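Local coordinates for protein 273aa long hypothetical dTDP-4-dehydrorhamnose reductase (Sulfolobus tokodaii, PDB 2GGS) that binds NADPH and probably uses it to reduce dTDP-4-dehydrorhamnose, as expected for a Rossmann-fold oxidoreductase of the RmlD family, at residues Leu19-Arg23 and His24-Lys28; Tyr81-Asn84 and Ala85-Arg89; His104-Thr107 and Asp108-Asp112; Arg187-Ala190 and Ser191-Glu195. All coordinates share one frame; numbering follows the deposited sequence.

How the contacts relate
The four contacts follow one another along the chain and illustrate how short-range packing builds a Rossmann domain. Contact 1 turns helix 11-20 into strand 26-30, and contact 3 closes strand 101-107; both strands belong to the seven-stranded parallel sheet. Contacts 2 and 4 lie within helices 77-97 and 186-199, on opposite sides of the chain's centre, with centres about 24 Å apart. Helix 186-199 joins contact 1 to contact 3: Leu194 packs on Leu20 and His24, while Ile193 meets Ile105. Contact 2 touches contact 3 through Val88 and His104. Contacts 2 and 3 both line NADPH, one beside its adenine and the other at its nicotinamide end.

Contact 1 (Leu19-Arg23 and His24-Lys28)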
loop_
_atom_site.group_PDB
_atom_site.type_symbol
_atom_site.label_atom_id
_atom_site.label_comp_id
_atom_site.label_asym_id
_atom_site.label_seq_id
_atom_site.Cartn_x
_atom_site.Cartn_y
_atom_site.Cartn_z
ATOM N N LEU A 19 -7.614 -12.887 6.002
ATOM C CA LEU A 19 -8.584 -13.306 4.981
ATOM C C LEU A 19 -8.122 -14.514 4.209
ATOM O O LEU A 19 -8.926 -15.431 3.895
ATOM C CB LEU A 19 -8.875 -12.169 4.010
ATOM C CG LEU A 19 -9.606 -10.945 4.556
ATOM C CD1 LEU A 19 -9.667 -9.925 3.439
ATOM C CD2 LEU A 19 -10.992 -11.334 5.033
ATOM N N LEU A 20 -6.839 -14.510 3.845
ATOM C CA LEU A 20 -6.289 -15.634 3.085
ATOM C C LEU A 20 -6.249 -16.935 3.876
ATOM O O LEU A 20 -6.326 -18.013 3.293
ATOM C CB LEU A 20 -4.884 -15.332 2.546
ATOM C CG LEU A 20 -4.826 -14.523 1.272
ATOM C CD1 LEU A 20 -3.377 -14.333 0.884
ATOM C CD2 LEU A 20 -5.559 -15.244 0.162
ATOM N N SER A 21 -6.116 -16.842 5.190
ATOM C CA SER A 21 -5.992 -18.020 6.034
ATOM C C SER A 21 -7.256 -18.866 5.996
ATOM O O SER A 21 -7.241 -20.006 6.432
ATOM C CB SER A 21 -5.717 -17.625 7.480
ATOM O OG SER A 21 -4.405 -17.130 7.610
ATOM N N GLU A 22 -8.352 -18.290 5.504
ATOM C CA GLU A 22 -9.594 -19.054 5.377
ATOM C C GLU A 22 -9.492 -20.216 4.372
ATOM O O GLU A 22 -10.089 -21.286 4.624
ATOM C CB GLU A 22 -10.792 -18.141 5.058
ATOM C CG GLU A 22 -11.144 -17.093 6.136
ATOM C CD GLU A 22 -11.864 -17.685 7.359
ATOM O OE1 GLU A 22 -12.508 -18.750 7.240
ATOM O OE2 GLU A 22 -11.800 -17.073 8.440
ATOM N N ARG A 23 -8.712 -20.044 3.287
ATOM C CA ARG A 23 -8.813 -20.939 2.109
ATOM C C ARG A 23 -7.701 -21.875 1.482
ATOM O O ARG A 23 -8.064 -22.628 0.603
ATOM C CB ARG A 23 -9.666 -20.288 1.008
ATOM C CG ARG A 23 -11.121 -20.102 1.427
ATOM C CD ARG A 23 -11.909 -21.424 1.460
ATOM N NE ARG A 23 -12.474 -21.777 0.155
ATOM C CZ ARG A 23 -13.387 -21.055 -0.489
ATOM N NH1 ARG A 23 -13.840 -19.925 0.046
ATOM N NH2 ARG A 23 -13.837 -21.448 -1.676
ATOM N N HIS A 24 -6.396 -21.866 1.756
ATOM C CA HIS A 24 -5.360 -20.823 1.687
ATOM C C HIS A 24 -4.263 -21.017 2.748
ATOM O O HIS A 24 -4.394 -20.638 3.901
ATOM C CB HIS A 24 -5.835 -19.378 1.443
ATOM C CG HIS A 24 -6.235 -19.104 0.018
ATOM N ND1 HIS A 24 -7.335 -18.340 -0.313
ATOM C CD2 HIS A 24 -5.700 -19.514 -1.157
ATOM C CE1 HIS A 24 -7.453 -18.284 -1.630
ATOM N NE2 HIS A 24 -6.475 -18.994 -2.165
ATOM N N GLU A 25 -3.191 -21.680 2.328
ATOM C CA GLU A 25 -2.008 -21.906 3.161
ATOM C C GLU A 25 -1.086 -20.672 3.103
ATOM O O GLU A 25 -0.648 -20.301 2.027
ATOM C CB GLU A 25 -1.258 -23.133 2.639
ATOM C CG GLU A 25 0.038 -23.429 3.334
ATOM C CD GLU A 25 0.846 -24.583 2.697
ATOM O OE1 GLU A 25 0.416 -25.218 1.692
ATOM O OE2 GLU A 25 1.937 -24.856 3.218
ATOM N N VAL A 26 -0.776 -20.064 4.247
ATOM C CA VAL A 26 -0.132 -18.740 4.243
ATOM C C VAL A 26 1.234 -18.777 4.912
ATOM O O VAL A 26 1.396 -19.353 5.979
ATOM C CB VAL A 26 -1.007 -17.657 4.945
ATOM C CG1 VAL A 26 -0.287 -16.319 4.962
ATOM C CG2 VAL A 26 -2.337 -17.497 4.230
ATOM N N ILE A 27 2.217 -18.182 4.238
ATOM C CA ILE A 27 3.540 -17.968 4.803
ATOM C C ILE A 27 3.689 -16.482 5.083
ATOM O O ILE A 27 3.745 -15.669 4.160
ATOM C CB ILE A 27 4.654 -18.446 3.847
ATOM C CG1 ILE A 27 4.408 -19.914 3.458
ATOM C CG2 ILE A 27 6.044 -18.205 4.468
ATOM C CD1 ILE A 27 5.146 -20.308 2.223
ATOM N N LYS A 28 3.750 -16.146 6.359
ATOM C CA LYS A 28 3.743 -14.742 6.817
ATOM C C LYS A 28 5.150 -14.286 7.156
ATOM O O LYS A 28 5.753 -14.871 8.049
ATOM C CB LYS A 28 2.846 -14.590 8.064
ATOM C CG LYS A 28 1.393 -15.049 7.835
ATOM C CD LYS A 28 0.539 -14.875 9.070
ATOM C CE LYS A 28 0.769 -15.958 10.069
ATOM N NZ LYS A 28 -0.518 -16.118 10.817
HETATM O O HOH W 1 -9.462 -17.269 1.868
#
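Leu20 covers one face of the His24 ring in the connection between helix 11-20 and strand 26-30, within the beta-alpha-beta unit that opens this Rossmann domain. Just before it, Leu19 contributes through its backbone: its carbonyl O accepts a hydrogen bond from a water, 2.8 Å away, which also bonds to His24 ND1 in the plane of the ring. With Leu20 CG anti to its carbonyl carbon (chi1 -82°), CD2 reaches over the imidazole in a CH-pi contact, 4.0 Å from the centroid and displaced toward the ND1 side of the rim. Lower on the same side chain, Leu20 CB meets Val26 CG2 at 3.7 Å. Ser21 adds a looser touch, its OG 4.0 Å from Val26 CG2, although that hydroxyl is bonded to Ser17 O in the preceding turn. Arg23 then leads into His24 with its bent chain directed away. Leu194 of helix 186-199 packs on both Leu20 and His24. The chemistry is therefore divided: carbon covers a face of the imidazole, while a water links its ND1 edge to Leu19 O, an arrangement that would be expected to restrain the ring, although the strained model at His24 leaves its exact place less certain.

Contact 2 (Tyr81-Asn84 and Ala85-Arg89); sequences YKIN and AEAVR. With NDP (NADPH dihydro-nicotinamide-adenine-dinucleotide phosphate), chain C.
The ring of Tyr81 lies across the next turn of its own helix, with the methyl of Ala85 over one face and the carboxylate of Glu86 at its edge. Ala85 CB stands 4.1 Å from the ring centroid, 26° off the normal, a CH-pi contact that falls nearest CD1 and CE1. At the ring edge formed by CD2 and CE2, Glu86 OE1 approaches Tyr81 CE2 to 3.8 Å near the ring plane, the carboxylate turned 59° against it. Because Tyr81 CG is anti to its backbone N (chi1 -175°), the ring is laid along the direction of the following residues. Lys82 and Glu86 run side by side, but Lys82 NZ remains 6.2 Å from Glu86 OE1, too far for an ion pair.

All this belongs to helix 77-97 of the Rossmann domain, which widens here into a pi-type turn. Tyr81 O accepts two N-H groups, from Ala85 above the carbonyl plane and from Glu86 at 2.8 Å in the straighter bond, and Ala87 N reaches back five residues to Lys82 O. Helix 129-141 packs against Tyr81 through Tyr129, Leu136 and Phe140. Ile83 turns to the cofactor instead: its CG1 lies 3.6 Å from adenine N7A of NADPH, and CD1 reaches C6A and N6A. Asn84 is anchored at both ends of its amide, OD1 by Met67 N and ND2 by Ser133 OG.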
loop_
_atom_site.group_PDB
_atom_site.type_symbol
_atom_site.label_atom_id
_atom_site.label_comp_id
_atom_site.label_asym_id
_atom_site.label_seq_id
_atom_site.Cartn_x
_atom_site.Cartn_y
_atom_site.Cartn_z
ATOM N N TYR A 81 15.602 2.809 -1.485
ATOM C CA TYR A 81 15.901 2.034 -2.688
ATOM C C TYR A 81 16.026 0.519 -2.471
ATOM O O TYR A 81 15.498 -0.296 -3.214
ATOM C CB TYR A 81 17.155 2.605 -3.408
ATOM C CG TYR A 81 17.409 1.897 -4.726
ATOM C CD1 TYR A 81 16.739 2.299 -5.891
ATOM C CD2 TYR A 81 18.306 0.820 -4.812
ATOM C CE1 TYR A 81 16.963 1.655 -7.116
ATOM C CE2 TYR A 81 18.535 0.175 -6.034
ATOM C CZ TYR A 81 17.842 0.604 -7.166
ATOM O OH TYR A 81 18.056 -0.016 -8.346
ATOM N N LYS A 82 16.761 0.115 -1.454
ATOM C CA LYS A 82 17.011 -1.273 -1.256
ATOM C C LYS A 82 15.774 -2.080 -0.980
ATOM O O LYS A 82 15.685 -3.211 -1.448
ATOM C CB LYS A 82 17.945 -1.460 -0.069
ATOM C CG LYS A 82 19.372 -1.164 -0.454
ATOM C CD LYS A 82 20.305 -2.136 0.268
ATOM C CE LYS A 82 20.893 -1.521 1.535
ATOM N NZ LYS A 82 22.061 -0.632 1.209
ATOM N N ILE A 83 14.847 -1.517 -0.212
ATOM C CA ILE A 83 13.642 -2.285 0.150
ATOM C C ILE A 83 12.530 -2.028 -0.875
ATOM O O ILE A 83 11.865 -2.978 -1.267
ATOM C CB ILE A 83 13.164 -2.035 1.614
ATOM C CG1 ILE A 83 11.979 -2.935 2.027
ATOM C CG2 ILE A 83 12.816 -0.543 1.853
ATOM C CD1 ILE A 83 12.127 -4.419 1.765
ATOM N N ASN A 84 12.360 -0.765 -1.284
ATOM C CA ASN A 84 11.216 -0.432 -2.156
ATOM C C ASN A 84 11.441 -0.795 -3.599
ATOM O O ASN A 84 10.463 -1.007 -4.360
ATOM C CB ASN A 84 10.918 1.056 -2.060
ATOM C CG ASN A 84 10.269 1.436 -0.762
ATOM O OD1 ASN A 84 9.868 0.587 0.048
ATOM N ND2 ASN A 84 10.110 2.744 -0.582
ATOM N N ALA A 85 12.712 -0.891 -3.991
ATOM C CA ALA A 85 13.038 -1.205 -5.374
ATOM C C ALA A 85 13.871 -2.489 -5.493
ATOM O O ALA A 85 13.425 -3.496 -6.053
ATOM C CB ALA A 85 13.733 -0.018 -6.062
ATOM N N GLU A 86 15.080 -2.495 -4.923
ATOM C CA GLU A 86 15.998 -3.585 -5.270
ATOM C C GLU A 86 15.504 -4.964 -4.788
ATOM O O GLU A 86 15.709 -5.932 -5.478
ATOM C CB GLU A 86 17.409 -3.296 -4.710
ATOM C CG GLU A 86 18.489 -4.102 -5.442
ATOM C CD GLU A 86 19.889 -3.593 -5.150
ATOM O OE1 GLU A 86 20.040 -2.753 -4.234
ATOM O OE2 GLU A 86 20.814 -4.056 -5.848
ATOM N N ALA A 87 14.845 -5.035 -3.632
ATOM C CA ALA A 87 14.331 -6.309 -3.105
ATOM C C ALA A 87 13.397 -6.945 -4.108
ATOM O O ALA A 87 13.347 -8.177 -4.227
ATOM C CB ALA A 87 13.636 -6.128 -1.744
ATOM N N VAL A 88 12.648 -6.081 -4.830
ATOM C CA VAL A 88 11.684 -6.573 -5.819
ATOM C C VAL A 88 12.401 -7.351 -6.918
ATOM O O VAL A 88 11.882 -8.361 -7.408
ATOM C CB VAL A 88 10.814 -5.436 -6.414
ATOM C CG1 VAL A 88 9.776 -6.036 -7.402
ATOM C CG2 VAL A 88 10.104 -4.683 -5.314
ATOM N N ARG A 89 13.592 -6.884 -7.323
ATOM C CA ARG A 89 14.353 -7.594 -8.343
ATOM C C ARG A 89 14.609 -9.045 -7.892
ATOM O O ARG A 89 14.511 -10.024 -8.672
ATOM C CB ARG A 89 15.674 -6.887 -8.635
ATOM C CG ARG A 89 16.390 -7.595 -9.797
ATOM C CD ARG A 89 17.566 -6.794 -10.346
ATOM N NE ARG A 89 18.808 -7.087 -9.645
ATOM C CZ ARG A 89 19.644 -8.069 -9.959
ATOM N NH1 ARG A 89 19.369 -8.910 -10.958
ATOM N NH2 ARG A 89 20.746 -8.226 -9.242
HETATM P PA NDP C . 3.188 -0.744 6.545
HETATM O O1A NDP C . 4.102 0.381 6.802
HETATM O O2A NDP C . 2.111 -0.890 7.553
HETATM O O5B NDP C . 3.959 -2.119 6.446
HETATM C C5B NDP C . 5.255 -2.182 5.879
HETATM C C4B NDP C . 5.638 -3.639 5.917
HETATM O O4B NDP C . 6.879 -3.771 5.220
HETATM C C3B NDP C . 5.782 -4.191 7.326
HETATM O O3B NDP C . 5.231 -5.480 7.358
HETATM C C2B NDP C . 7.308 -4.261 7.471
HETATM O O2B NDP C . 7.623 -5.299 8.348
HETATM C C1B NDP C . 7.692 -4.600 6.037
HETATM N N9A NDP C . 9.103 -4.297 5.780
HETATM C C8A NDP C . 9.681 -3.067 5.696
HETATM N N7A NDP C . 11.015 -3.235 5.472
HETATM C C5A NDP C . 11.259 -4.555 5.422
HETATM C C6A NDP C . 12.434 -5.295 5.236
HETATM N N6A NDP C . 13.639 -4.663 5.166
HETATM N N1A NDP C . 12.320 -6.658 5.270
HETATM C C2A NDP C . 11.117 -7.329 5.455
HETATM N N3A NDP C . 9.973 -6.594 5.652
HETATM C C4A NDP C . 10.063 -5.244 5.639
HETATM O O3 NDP C . 2.690 -0.475 5.025
HETATM P PN NDP C . 1.198 -0.710 4.431
HETATM O O1N NDP C . 0.594 -1.961 4.832
HETATM O O2N NDP C . 0.539 0.587 4.706
HETATM O O5D NDP C . 1.548 -0.709 2.870
HETATM C C5D NDP C . 1.473 -1.915 2.116
HETATM C C4D NDP C . 1.917 -1.700 0.675
HETATM O O4D NDP C . 1.067 -0.740 0.091
HETATM C C3D NDP C . 3.338 -1.167 0.519
HETATM O O3D NDP C . 3.789 -1.730 -0.684
HETATM C C2D NDP C . 3.155 0.322 0.357
HETATM O O2D NDP C . 4.257 0.887 -0.332
HETATM C C1D NDP C . 1.842 0.325 -0.465
HETATM N N1N NDP C . 1.142 1.607 -0.320
HETATM C C2N NDP C . 0.956 2.093 0.946
HETATM C C3N NDP C . 0.143 3.191 1.192
HETATM C C7N NDP C . -0.022 3.670 2.597
HETATM O O7N NDP C . -0.648 4.912 2.821
HETATM N N7N NDP C . 0.433 2.932 3.608
HETATM C C4N NDP C . -0.559 3.902 0.049
HETATM C C5N NDP C . -0.268 3.318 -1.313
HETATM C C6N NDP C . 0.557 2.193 -1.424
HETATM P P2B NDP C . 8.081 -5.017 9.918
HETATM O O1X NDP C . 7.864 -6.339 10.536
HETATM O O2X NDP C . 7.231 -3.930 10.484
HETATM O O3X NDP C . 9.563 -4.562 9.962
#

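Contact 3 (His104-Thr107 and Asp108-Asp112). With NDP (NADPH dihydro-nicotinamide-adenine-dinucleotide phosphate), chain C.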
loop_
_atom_site.group_PDB
_atom_site.type_symbol
_atom_site.label_atom_id
_atom_site.label_comp_id
_atom_site.label_asym_id
_atom_site.label_seq_id
_atom_site.Cartn_x
_atom_site.Cartn_y
_atom_site.Cartn_z
ATOM N N HIS A 104 2.550 -7.602 -6.865
ATOM C CA HIS A 104 3.375 -6.594 -6.234
ATOM C C HIS A 104 2.484 -5.377 -5.921
ATOM O O HIS A 104 1.717 -4.935 -6.774
ATOM C CB HIS A 104 4.517 -6.160 -7.174
ATOM C CG HIS A 104 5.222 -4.942 -6.683
ATOM N ND1 HIS A 104 5.988 -4.965 -5.531
ATOM C CD2 HIS A 104 5.221 -3.656 -7.114
ATOM C CE1 HIS A 104 6.425 -3.747 -5.279
ATOM N NE2 HIS A 104 5.997 -2.934 -6.235
ATOM N N ILE A 105 2.615 -4.826 -4.720
ATOM C CA ILE A 105 1.758 -3.699 -4.337
ATOM C C ILE A 105 2.491 -2.386 -4.553
ATOM O O ILE A 105 3.647 -2.223 -4.149
ATOM C CB ILE A 105 1.271 -3.825 -2.868
ATOM C CG1 ILE A 105 0.653 -5.220 -2.583
ATOM C CG2 ILE A 105 0.285 -2.655 -2.555
ATOM C CD1 ILE A 105 -0.509 -5.635 -3.500
ATOM N N SER A 106 1.831 -1.431 -5.220
ATOM C CA SER A 106 2.441 -0.154 -5.495
ATOM C C SER A 106 1.550 1.014 -5.033
ATOM O O SER A 106 0.611 0.823 -4.247
ATOM C CB SER A 106 2.850 -0.043 -6.973
ATOM O OG SER A 106 3.676 1.098 -7.232
ATOM N N THR A 107 1.895 2.216 -5.478
ATOM C CA THR A 107 1.380 3.450 -4.852
ATOM C C THR A 107 0.959 4.523 -5.858
ATOM O O THR A 107 1.569 4.692 -6.914
ATOM C CB THR A 107 2.426 4.040 -3.836
ATOM O OG1 THR A 107 1.922 5.257 -3.252
ATOM C CG2 THR A 107 3.776 4.315 -4.529
ATOM N N ASP A 108 -0.050 5.303 -5.458
ATOM C CA ASP A 108 -0.466 6.503 -6.151
ATOM C C ASP A 108 0.601 7.607 -6.175
ATOM O O ASP A 108 0.563 8.485 -7.030
ATOM C CB ASP A 108 -1.799 7.012 -5.542
ATOM C CG ASP A 108 -1.694 7.406 -4.075
ATOM O OD1 ASP A 108 -0.868 6.829 -3.317
ATOM O OD2 ASP A 108 -2.478 8.293 -3.657
ATOM N N TYR A 109 1.588 7.546 -5.246
ATOM C CA TYR A 109 2.685 8.525 -5.248
ATOM C C TYR A 109 3.703 8.307 -6.385
ATOM O O TYR A 109 4.653 9.056 -6.506
ATOM C CB TYR A 109 3.410 8.584 -3.874
ATOM C CG TYR A 109 2.638 9.321 -2.804
ATOM C CD1 TYR A 109 1.240 9.564 -2.945
ATOM C CD2 TYR A 109 3.280 9.811 -1.663
ATOM C CE1 TYR A 109 0.525 10.255 -1.960
ATOM C CE2 TYR A 109 2.556 10.499 -0.660
ATOM C CZ TYR A 109 1.184 10.711 -0.825
ATOM O OH TYR A 109 0.439 11.376 0.141
ATOM N N VAL A 110 3.514 7.285 -7.221
ATOM C CA VAL A 110 4.302 7.270 -8.469
ATOM C C VAL A 110 3.875 8.365 -9.450
ATOM O O VAL A 110 4.602 8.608 -10.399
ATOM C CB VAL A 110 4.310 5.907 -9.226
ATOM C CG1 VAL A 110 4.775 4.732 -8.305
ATOM C CG2 VAL A 110 2.943 5.624 -9.898
ATOM N N PHE A 111 2.706 8.993 -9.239
ATOM C CA PHE A 111 2.224 10.078 -10.149
ATOM C C PHE A 111 2.540 11.473 -9.615
ATOM O O PHE A 111 2.695 11.651 -8.399
ATOM C CB PHE A 111 0.717 9.921 -10.389
ATOM C CG PHE A 111 0.354 8.615 -11.044
ATOM C CD1 PHE A 111 0.617 8.410 -12.403
ATOM C CD2 PHE A 111 -0.241 7.581 -10.303
ATOM C CE1 PHE A 111 0.310 7.178 -13.017
ATOM C CE2 PHE A 111 -0.599 6.365 -10.905
ATOM C CZ PHE A 111 -0.312 6.153 -12.264
ATOM N N ASP A 112 2.610 12.461 -10.523
ATOM C CA ASP A 112 3.071 13.787 -10.100
ATOM C C ASP A 112 1.967 14.597 -9.419
ATOM O O ASP A 112 2.242 15.579 -8.741
ATOM C CB ASP A 112 3.793 14.574 -11.216
ATOM C CG ASP A 112 2.931 14.863 -12.408
ATOM O OD1 ASP A 112 1.702 14.908 -12.260
ATOM O OD2 ASP A 112 3.511 15.133 -13.500
HETATM P PA NDP C . 3.188 -0.744 6.545
HETATM O O1A NDP C . 4.102 0.381 6.802
HETATM O O2A NDP C . 2.111 -0.890 7.553
HETATM O O5B NDP C . 3.959 -2.119 6.446
HETATM C C5B NDP C . 5.255 -2.182 5.879
HETATM C C4B NDP C . 5.638 -3.639 5.917
HETATM O O4B NDP C . 6.879 -3.771 5.220
HETATM C C3B NDP C . 5.782 -4.191 7.326
HETATM O O3B NDP C . 5.231 -5.480 7.358
HETATM C C2B NDP C . 7.308 -4.261 7.471
HETATM O O2B NDP C . 7.623 -5.299 8.348
HETATM C C1B NDP C . 7.692 -4.600 6.037
HETATM N N9A NDP C . 9.103 -4.297 5.780
HETATM C C8A NDP C . 9.681 -3.067 5.696
HETATM N N7A NDP C . 11.015 -3.235 5.472
HETATM C C5A NDP C . 11.259 -4.555 5.422
HETATM C C6A NDP C . 12.434 -5.295 5.236
HETATM N N6A NDP C . 13.639 -4.663 5.166
HETATM N N1A NDP C . 12.320 -6.658 5.270
HETATM C C2A NDP C . 11.117 -7.329 5.455
HETATM N N3A NDP C . 9.973 -6.594 5.652
HETATM C C4A NDP C . 10.063 -5.244 5.639
HETATM O O3 NDP C . 2.690 -0.475 5.025
HETATM P PN NDP C . 1.198 -0.710 4.431
HETATM O O1N NDP C . 0.594 -1.961 4.832
HETATM O O2N NDP C . 0.539 0.587 4.706
HETATM O O5D NDP C . 1.548 -0.709 2.870
HETATM C C5D NDP C . 1.473 -1.915 2.116
HETATM C C4D NDP C . 1.917 -1.700 0.675
HETATM O O4D NDP C . 1.067 -0.740 0.091
HETATM C C3D NDP C . 3.338 -1.167 0.519
HETATM O O3D NDP C . 3.789 -1.730 -0.684
HETATM C C2D NDP C . 3.155 0.322 0.357
HETATM O O2D NDP C . 4.257 0.887 -0.332
HETATM C C1D NDP C . 1.842 0.325 -0.465
HETATM N N1N NDP C . 1.142 1.607 -0.320
HETATM C C2N NDP C . 0.956 2.093 0.946
HETATM C C3N NDP C . 0.143 3.191 1.192
HETATM C C7N NDP C . -0.022 3.670 2.597
HETATM O O7N NDP C . -0.648 4.912 2.821
HETATM N N7N NDP C . 0.433 2.932 3.608
HETATM C C4N NDP C . -0.559 3.902 0.049
HETATM C C5N NDP C . -0.268 3.318 -1.313
HETATM C C6N NDP C . 0.557 2.193 -1.424
HETATM P P2B NDP C . 8.081 -5.017 9.918
HETATM O O1X NDP C . 7.864 -6.339 10.536
HETATM O O2X NDP C . 7.231 -3.930 10.484
HETATM O O3X NDP C . 9.563 -4.562 9.962
#
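Thr107 holds the 3-10 turn 108-110 to the end of strand 101-107, a strand-to-loop junction in the Rossmann sheet that lies against the nicotinamide of NADPH. Thr107 CB is 3.6 Å from NADPH C6N. From there the side chain forks. Thr107 OG1, anti to the backbone N (chi1 179°), accepts a nearly straight hydrogen bond from Tyr109 N at 3.1 Å, an ST turn at the start of the 3-10 turn. Thr107 OG1 also lies 3.5 Å from NADPH C5N. The other branch, Thr107 CG2, meets Val110 CG1 at 3.9 Å. Thr107 adjoins Tyr130 and Lys134, an arrangement consistent with the Ser/Thr-Tyr-Lys triad of the short-chain dehydrogenase/reductase superfamily. Neighbouring groups are fixed from outside: Ser106 OG bonds to Glu138 OE1, Asp108 OD2 bonds to Ser248 and Ser152, and Lys134 NZ bonds to Ile105 O and to the cofactor. The turn itself is closed by Val110 N, which reaches Thr107 O at 3.3 Å from above the carbonyl plane, 57° out of it.

Contact 4 (Arg187-Ala190 and Ser191-Glu195)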
loop_
_atom_site.group_PDB
_atom_site.type_symbol
_atom_site.label_atom_id
_atom_site.label_comp_id
_atom_site.label_asym_id
_atom_site.label_seq_id
_atom_site.Cartn_x
_atom_site.Cartn_y
_atom_site.Cartn_z
ATOM N N ARG A 187 -8.527 -3.551 5.170
ATOM C CA ARG A 187 -9.411 -4.710 5.038
ATOM C C ARG A 187 -10.124 -4.768 3.672
ATOM O O ARG A 187 -10.277 -5.850 3.114
ATOM C CB ARG A 187 -10.409 -4.794 6.192
ATOM C CG ARG A 187 -11.424 -3.647 6.213
ATOM C CD ARG A 187 -12.361 -3.911 7.392
ATOM N NE ARG A 187 -13.483 -2.988 7.361
ATOM C CZ ARG A 187 -14.629 -3.186 8.017
ATOM N NH1 ARG A 187 -14.808 -4.266 8.771
ATOM N NH2 ARG A 187 -15.599 -2.285 7.922
ATOM N N LYS A 188 -10.553 -3.616 3.159
ATOM C CA LYS A 188 -11.203 -3.620 1.838
ATOM C C LYS A 188 -10.237 -3.949 0.724
ATOM O O LYS A 188 -10.567 -4.734 -0.188
ATOM C CB LYS A 188 -11.914 -2.287 1.562
ATOM C CG LYS A 188 -13.116 -2.079 2.472
ATOM C CD LYS A 188 -14.274 -3.045 2.140
ATOM C CE LYS A 188 -15.492 -2.695 2.991
ATOM N NZ LYS A 188 -16.335 -3.881 3.363
ATOM N N LEU A 189 -9.043 -3.351 0.799
ATOM C CA LEU A 189 -7.946 -3.670 -0.139
ATOM C C LEU A 189 -7.613 -5.169 -0.076
ATOM O O LEU A 189 -7.461 -5.802 -1.100
ATOM C CB LEU A 189 -6.705 -2.814 0.155
ATOM C CG LEU A 189 -5.582 -3.107 -0.854
ATOM C CD1 LEU A 189 -6.049 -3.056 -2.347
ATOM C CD2 LEU A 189 -4.420 -2.161 -0.611
ATOM N N ALA A 190 -7.513 -5.746 1.125
ATOM C CA ALA A 190 -7.189 -7.186 1.258
ATOM C C ALA A 190 -8.248 -8.060 0.595
ATOM O O ALA A 190 -7.909 -9.003 -0.124
ATOM C CB ALA A 190 -7.047 -7.542 2.677
ATOM N N SER A 191 -9.511 -7.699 0.826
ATOM C CA SER A 191 -10.640 -8.420 0.227
ATOM C C SER A 191 -10.561 -8.371 -1.314
ATOM O O SER A 191 -10.788 -9.406 -1.981
ATOM C CB SER A 191 -11.958 -7.865 0.747
ATOM O OG SER A 191 -13.037 -8.546 0.116
ATOM N N ALA A 192 -10.214 -7.210 -1.872
ATOM C CA ALA A 192 -10.040 -7.087 -3.323
ATOM C C ALA A 192 -8.921 -7.954 -3.826
ATOM O O ALA A 192 -9.056 -8.653 -4.831
ATOM C CB ALA A 192 -9.828 -5.650 -3.720
ATOM N N ILE A 193 -7.787 -7.940 -3.102
ATOM C CA ILE A 193 -6.635 -8.705 -3.529
ATOM C C ILE A 193 -6.947 -10.208 -3.535
ATOM O O ILE A 193 -6.614 -10.902 -4.514
ATOM C CB ILE A 193 -5.379 -8.344 -2.675
ATOM C CG1 ILE A 193 -4.928 -6.914 -3.028
ATOM C CG2 ILE A 193 -4.218 -9.376 -2.924
ATOM C CD1 ILE A 193 -3.893 -6.272 -2.041
ATOM N N LEU A 194 -7.650 -10.692 -2.503
ATOM C CA LEU A 194 -8.119 -12.075 -2.479
ATOM C C LEU A 194 -8.914 -12.426 -3.749
ATOM O O LEU A 194 -8.691 -13.481 -4.351
ATOM C CB LEU A 194 -8.997 -12.338 -1.274
ATOM C CG LEU A 194 -8.824 -13.696 -0.569
ATOM C CD1 LEU A 194 -9.831 -13.918 0.537
ATOM C CD2 LEU A 194 -8.825 -14.859 -1.526
ATOM N N GLU A 195 -9.840 -11.564 -4.138
ATOM C CA GLU A 195 -10.625 -11.825 -5.374
ATOM C C GLU A 195 -9.734 -11.886 -6.605
ATOM O O GLU A 195 -9.906 -12.728 -7.509
ATOM C CB GLU A 195 -11.658 -10.725 -5.596
ATOM C CG GLU A 195 -13.042 -11.050 -5.146
ATOM C CD GLU A 195 -14.037 -10.050 -5.666
ATOM O OE1 GLU A 195 -14.491 -10.210 -6.828
ATOM O OE2 GLU A 195 -14.346 -9.102 -4.913
HETATM O O HOH W 2 -14.909 -6.127 1.285
#
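Arg187 to Ala190 offer their carbonyls in regular alpha-helical order to the N-H groups of Ser191 to Leu194, each four residues on, in bonds of which Leu194 N to Ala190 O, at 2.9 Å and 169°, is the straightest. Against this even backbone the side chains divide round the helix. On the side turned to the sheet, Leu189 and Ile193 cross at an angle, Leu189 CG standing 3.8 Å from Ile193 CD1. A chi1 of -70° puts Ile193 CG1 beside its own backbone N, on the side of the preceding turn, 3.4 Å from Leu189 O, with CD1 carried on to the leucine. On another side a water links Lys188 NZ and Ser191 OG through two weak bonds, of 3.4 Å to NZ and 3.3 Å to OG, a loose bridge between one helical turn and the next. Arg187 instead directs NE into a salt bridge with Asp267, and Ala190 belongs to a further side, turned to helix 11-20. In the fold, helix 186-199 lies beside helix 11-20 on the same face of the main sheet: Ala190 meets Leu19, while Leu189 and Ile193 rest on Thr151 and Ile149 of strand 147-151.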